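Local coordinates for sulfite dehydrogenase (Paracoccus pantotrophus, PDB 2XTS) that oxidises protein-bound sulfane sulfur at a molybdenum cofactor and, with its haem c cytochrome partner, forms the sulfane dehydrogenase SoxCD of the Sox system, at the interface of chains A and C and the interface of chains A and B. Residues are numbered along the deposited sequence; one frame, centred on the assembly and turned at random. Chains: chain A/B, Sulfite dehydrogenase; chain C, Cytochrome.

Contact 1 joins the molybdenum subunit, chain A, to the cytochrome, chain C; contact 2 joins the two molybdenum subunits, chains A and B. Their C-alpha centres lie about 26 Å apart, and they have no residue in common. On chain A, contact 1 draws on the 3-10 helix 43-45, the loop at 132-134 and helix 136-140, whereas contact 2 uses the turn leading into strand 282-291, within the stretch assigned to the Mo-co oxidoreductase dimerisation family. Chain A thus meets a different partner at each patch, in keeping with the deposited assembly of two sulfite dehydrogenase and two cytochrome chains.

Contact 1: the interface of chains A and C. Residues chain A 42, 44, 132-134, 138; chain C 178-179, 182-185, 192.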
loop_
_atom_site.group_PDB
_atom_site.type_symbol
_atom_site.label_atom_id
_atom_site.label_comp_id
_atom_site.label_asym_id
_atom_site.label_seq_id
_atom_site.Cartn_x
_atom_site.Cartn_y
_atom_site.Cartn_z
ATOM N N VAL A 42 -0.881 18.552 15.363
ATOM C CA VAL A 42 -0.668 19.179 16.674
ATOM C C VAL A 42 -0.325 20.647 16.403
ATOM O O VAL A 42 0.801 20.991 16.043
ATOM C CB VAL A 42 0.476 18.493 17.480
ATOM C CG1 VAL A 42 0.642 19.158 18.857
ATOM C CG2 VAL A 42 0.248 16.995 17.624
ATOM N N TRP A 44 0.268 23.405 18.116
ATOM C CA TRP A 44 1.270 24.184 18.846
ATOM C C TRP A 44 2.716 23.943 18.401
ATOM O O TRP A 44 3.620 24.714 18.746
ATOM C CB TRP A 44 1.135 24.017 20.366
ATOM C CG TRP A 44 1.497 22.675 20.969
ATOM C CD1 TRP A 44 0.630 21.653 21.308
ATOM C CD2 TRP A 44 2.798 22.235 21.374
ATOM N NE1 TRP A 44 1.324 20.613 21.874
ATOM C CE2 TRP A 44 2.652 20.943 21.939
ATOM C CE3 TRP A 44 4.071 22.808 21.329
ATOM C CZ2 TRP A 44 3.735 20.208 22.425
ATOM C CZ3 TRP A 44 5.151 22.083 21.821
ATOM C CH2 TRP A 44 4.974 20.791 22.359
ATOM N N GLN A 132 6.346 14.348 26.559
ATOM C CA GLN A 132 5.461 15.479 26.285
ATOM C C GLN A 132 4.145 15.060 25.640
ATOM O O GLN A 132 3.108 15.468 26.106
ATOM C CB GLN A 132 6.161 16.538 25.423
ATOM C CG GLN A 132 7.365 17.205 26.118
ATOM C CD GLN A 132 7.749 18.543 25.537
ATOM O OE1 GLN A 132 7.287 18.935 24.470
ATOM N NE2 GLN A 132 8.614 19.253 26.247
ATOM N N LEU A 133 4.179 14.251 24.589
ATOM C CA LEU A 133 2.955 13.918 23.849
ATOM C C LEU A 133 2.521 12.482 24.147
ATOM O O LEU A 133 3.333 11.631 24.467
ATOM C CB LEU A 133 3.129 14.156 22.328
ATOM C CG LEU A 133 3.373 15.607 21.868
ATOM C CD1 LEU A 133 3.678 15.650 20.411
ATOM C CD2 LEU A 133 2.177 16.465 22.149
ATOM N N GLU A 134 1.218 12.254 24.061
ATOM C CA GLU A 134 0.600 11.018 24.512
ATOM C C GLU A 134 0.146 10.154 23.337
ATOM O O GLU A 134 -0.956 10.343 22.803
ATOM C CB GLU A 134 -0.598 11.382 25.388
ATOM C CG GLU A 134 -0.233 12.202 26.631
ATOM C CD GLU A 134 -1.446 12.742 27.354
ATOM O OE1 GLU A 134 -2.388 11.951 27.566
ATOM O OE2 GLU A 134 -1.455 13.955 27.693
ATOM N N TYR A 138 2.131 10.382 17.846
ATOM C CA TYR A 138 2.722 11.713 18.050
ATOM C C TYR A 138 4.226 11.658 18.284
ATOM O O TYR A 138 4.969 12.493 17.792
ATOM C CB TYR A 138 2.012 12.435 19.218
ATOM C CG TYR A 138 0.532 12.469 19.003
ATOM C CD1 TYR A 138 -0.023 13.299 18.048
ATOM C CD2 TYR A 138 -0.303 11.630 19.701
ATOM C CE1 TYR A 138 -1.372 13.298 17.808
ATOM C CE2 TYR A 138 -1.658 11.599 19.443
ATOM C CZ TYR A 138 -2.185 12.452 18.509
ATOM O OH TYR A 138 -3.523 12.442 18.216
ATOM N N ALA C 178 3.992 12.374 30.348
ATOM C CA ALA C 178 3.348 13.264 29.366
ATOM C C ALA C 178 1.991 13.746 29.841
ATOM O O ALA C 178 1.574 14.841 29.499
ATOM C CB ALA C 178 3.226 12.559 28.017
ATOM N N VAL C 179 1.257 12.935 30.602
ATOM C CA VAL C 179 -0.047 13.384 31.072
ATOM C C VAL C 179 0.045 14.633 31.947
ATOM O O VAL C 179 -0.913 15.359 32.080
ATOM C CB VAL C 179 -0.817 12.305 31.841
ATOM C CG1 VAL C 179 -1.248 11.182 30.902
ATOM C CG2 VAL C 179 -0.039 11.812 33.073
ATOM N N ASN C 182 -0.420 17.468 29.278
ATOM C CA ASN C 182 -1.770 17.484 28.729
ATOM C C ASN C 182 -1.874 18.440 27.548
ATOM O O ASN C 182 -2.762 19.292 27.503
ATOM C CB ASN C 182 -2.793 17.825 29.831
ATOM C CG ASN C 182 -4.246 17.652 29.371
ATOM O OD1 ASN C 182 -4.539 16.887 28.438
ATOM N ND2 ASN C 182 -5.158 18.367 30.022
ATOM N N VAL C 183 -0.946 18.291 26.597
ATOM C CA VAL C 183 -0.873 19.131 25.408
ATOM C C VAL C 183 -0.998 18.325 24.086
ATOM O O VAL C 183 -0.624 18.780 23.014
ATOM C CB VAL C 183 0.408 19.970 25.364
ATOM C CG1 VAL C 183 0.433 20.945 26.521
ATOM C CG2 VAL C 183 1.641 19.081 25.309
ATOM N N THR C 184 -1.559 17.132 24.165
ATOM C CA THR C 184 -1.857 16.310 23.011
ATOM C C THR C 184 -3.307 16.539 22.574
ATOM O O THR C 184 -4.190 16.672 23.414
ATOM C CB THR C 184 -1.657 14.835 23.393
ATOM O OG1 THR C 184 -0.343 14.648 23.938
ATOM C CG2 THR C 184 -1.811 13.923 22.208
ATOM N N PRO C 185 -3.572 16.569 21.261
ATOM C CA PRO C 185 -4.974 16.649 20.870
ATOM C C PRO C 185 -5.766 15.509 21.485
ATOM O O PRO C 185 -5.216 14.438 21.722
ATOM C CB PRO C 185 -4.927 16.484 19.355
ATOM C CG PRO C 185 -3.495 16.698 18.951
ATOM C CD PRO C 185 -2.651 16.476 20.118
ATOM N N PRO C 192 -6.255 10.598 24.194
ATOM C CA PRO C 192 -5.443 11.059 23.064
ATOM C C PRO C 192 -6.170 10.871 21.727
ATOM O O PRO C 192 -6.770 9.822 21.470
ATOM C CB PRO C 192 -4.195 10.178 23.147
ATOM C CG PRO C 192 -4.091 9.840 24.651
ATOM C CD PRO C 192 -5.516 9.690 25.085
HETATM O O HOH W 1 0.353 15.663 26.484
HETATM O O HOH W 2 -3.304 15.683 26.308
#
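Two direct hydrogen bonds tie the loop 182-185 of the cytochrome to chain A. The indole N-H of A:Trp44 reaches the backbone carbonyl of C:Val183, NE1 to O 2.9 Å, with the oxygen close to the ring plane and the donor on a carbonyl lone pair. One residue on, the hydroxyl OG1 of C:Thr184 accepts from the backbone N of A:Glu134 at 2.9 Å.

Two bridging waters reinforce this seam. Water 1 links A:Gln132 O and A:Glu134 OE2 to C:Val183 N and C:Thr184 OG1, so the threonine hydroxyl bonds both the A:Glu134 backbone N and water 1. Water 2 joins the same carboxylate oxygen, A:Glu134 OE2, to the side-chain oxygen OD1 of C:Asn182, 2.7 Å from the water, and to both backbone polar atoms of C:Thr184.

Apolar packing fills in around these bonds. With OG1 beside its backbone N (chi1 -54°), C:Thr184 turns methyl CG2 over one face of A:Tyr138, 3.9 Å from the ring centroid and offset toward the rim. C:Val183 sets CG2 against the benzo part of A:Trp44, 3.7 Å from CZ2. C:Pro185 CD packs on A:Val42 CG2, while the extended A:Glu134 chain runs between C:Ala178, C:Val179 and C:Pro192.

Together these contacts anchor the cytochrome's C-terminal region on the molybdenum subunit, helping to hold the SoxCD complex together.

Contact 2: the interface of chains A and B. Residues chain A 278-283; chain B 104, 108.
B:Arg108 carries this patch, presenting its guanidinium edge-on to backbone carbonyls of chain A and one flat face to A:His279. Its NE and NH2 converge on one oxygen, the carbonyl of A:Pro283. The bond from B:Arg108 NE to A:Pro283 O is 2.9 Å and fairly straight; B:Arg108 NH2 reaches A:Pro283 O at 3.1 Å, along a lone pair. Both donors lie in the carbonyl plane, and the acceptor is almost exactly in the guanidinium plane. B:Arg108 NH2 also donates to A:Lys281 O at 2.9 Å, here from above the carbonyl plane, so one nitrogen spans two carbonyls of the turn.

The imidazole of A:His279 stacks on the guanidinium with the two planes 13° apart. NE of B:Arg108 sits over the middle of the A:His279 ring, 3.4 Å from its centroid, in a cation-pi contact, while ND1 of A:His279 lies over the guanidinium centre. The arginine methylenes extend the packing, B:Arg108 CD lying 3.6 Å from A:His279 CD2.

Torsions set up the stack. The arginine chain bends at chi3 (68°), and A:His279 CG sits in the cramped site flanked by both the backbone N and C (chi1 57°). In the second shell, ND1 of A:His279 donates to A:Gly280 O at 3.2 Å from above the carbonyl plane, which would help to hold the ring's rotation. B:Glu104, from helix 103-106, its chain extended, packs its carboxylate end against A:His279 CB. OE2 of B:Glu104 stays 6.1 Å from ND1 of A:His279, so the two charged groups do not touch; the carboxylate might still favour a protonated imidazole, whereas the stacked guanidinium could oppose it.

An alanine in place of B:Arg108 would remove the bonds to A:Pro283 O and A:Lys281 O and the stacked face, and would probably loosen the turn's hold on chain B.

Repeated by the two-fold symmetry, the patch fastens the start of strand 282-291 to the neighbouring subunit and probably supports the dimer of molybdenum subunits.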
loop_
_atom_site.group_PDB
_atom_site.type_symbol
_atom_site.label_atom_id
_atom_site.label_comp_id
_atom_site.label_asym_id
_atom_site.label_seq_id
_atom_site.Cartn_x
_atom_site.Cartn_y
_atom_site.Cartn_z
ATOM N N ARG A 278 -8.036 -3.200 26.975
ATOM C CA ARG A 278 -9.403 -3.194 27.504
ATOM C C ARG A 278 -9.954 -4.592 27.710
ATOM O O ARG A 278 -11.061 -4.741 28.213
ATOM C CB ARG A 278 -10.348 -2.441 26.562
ATOM C CG ARG A 278 -10.041 -0.971 26.336
ATOM C CD ARG A 278 -11.210 -0.371 25.574
ATOM N NE ARG A 278 -11.263 1.092 25.546
ATOM C CZ ARG A 278 -10.855 1.856 24.532
ATOM N NH1 ARG A 278 -10.288 1.332 23.448
ATOM N NH2 ARG A 278 -11.001 3.165 24.615
ATOM N N HIS A 279 -9.208 -5.605 27.301
ATOM C CA HIS A 279 -9.735 -6.959 27.280
ATOM C C HIS A 279 -9.397 -7.814 28.482
ATOM O O HIS A 279 -9.775 -8.992 28.533
ATOM C CB HIS A 279 -9.335 -7.687 25.992
ATOM C CG HIS A 279 -7.860 -7.751 25.741
ATOM N ND1 HIS A 279 -6.950 -8.287 26.630
ATOM C CD2 HIS A 279 -7.152 -7.422 24.636
ATOM C CE1 HIS A 279 -5.741 -8.232 26.095
ATOM N NE2 HIS A 279 -5.842 -7.718 24.886
ATOM N N GLY A 280 -8.713 -7.236 29.464
ATOM C CA GLY A 280 -8.453 -7.950 30.703
ATOM C C GLY A 280 -7.182 -8.768 30.659
ATOM O O GLY A 280 -6.344 -8.635 29.760
ATOM N N LYS A 281 -7.035 -9.635 31.656
ATOM C CA LYS A 281 -5.848 -10.468 31.801
ATOM C C LYS A 281 -5.804 -11.569 30.743
ATOM O O LYS A 281 -6.841 -11.881 30.161
ATOM C CB LYS A 281 -5.833 -11.098 33.190
ATOM C CG LYS A 281 -6.046 -10.068 34.277
ATOM C CD LYS A 281 -5.905 -10.680 35.630
ATOM C CE LYS A 281 -6.114 -9.649 36.715
ATOM N NZ LYS A 281 -7.517 -9.177 36.784
ATOM N N GLY A 282 -4.618 -12.111 30.488
ATOM C CA GLY A 282 -4.452 -13.253 29.606
ATOM C C GLY A 282 -3.612 -12.885 28.389
ATOM O O GLY A 282 -2.849 -11.915 28.402
ATOM N N PRO A 283 -3.751 -13.653 27.305
ATOM C CA PRO A 283 -2.980 -13.403 26.083
ATOM C C PRO A 283 -3.007 -11.947 25.622
ATOM O O PRO A 283 -4.065 -11.321 25.544
ATOM C CB PRO A 283 -3.677 -14.285 25.059
ATOM C CG PRO A 283 -4.212 -15.416 25.877
ATOM C CD PRO A 283 -4.641 -14.819 27.169
ATOM N N GLU B 104 -12.399 -8.712 19.273
ATOM C CA GLU B 104 -11.476 -8.463 20.383
ATOM C C GLU B 104 -10.633 -9.692 20.692
ATOM O O GLU B 104 -9.433 -9.596 20.928
ATOM C CB GLU B 104 -12.288 -8.037 21.606
ATOM C CG GLU B 104 -11.530 -7.835 22.895
ATOM C CD GLU B 104 -12.450 -7.352 24.005
ATOM O OE1 GLU B 104 -13.353 -8.116 24.411
ATOM O OE2 GLU B 104 -12.272 -6.204 24.463
ATOM N N ARG B 108 -5.944 -11.053 19.932
ATOM C CA ARG B 108 -5.087 -11.553 21.016
ATOM C C ARG B 108 -4.288 -12.794 20.665
ATOM O O ARG B 108 -3.457 -13.245 21.451
ATOM C CB ARG B 108 -5.916 -11.808 22.255
ATOM C CG ARG B 108 -6.712 -10.597 22.688
ATOM C CD ARG B 108 -7.631 -10.933 23.834
ATOM N NE ARG B 108 -6.873 -11.216 25.035
ATOM C CZ ARG B 108 -7.413 -11.495 26.214
ATOM N NH1 ARG B 108 -8.725 -11.554 26.358
ATOM N NH2 ARG B 108 -6.620 -11.725 27.241
#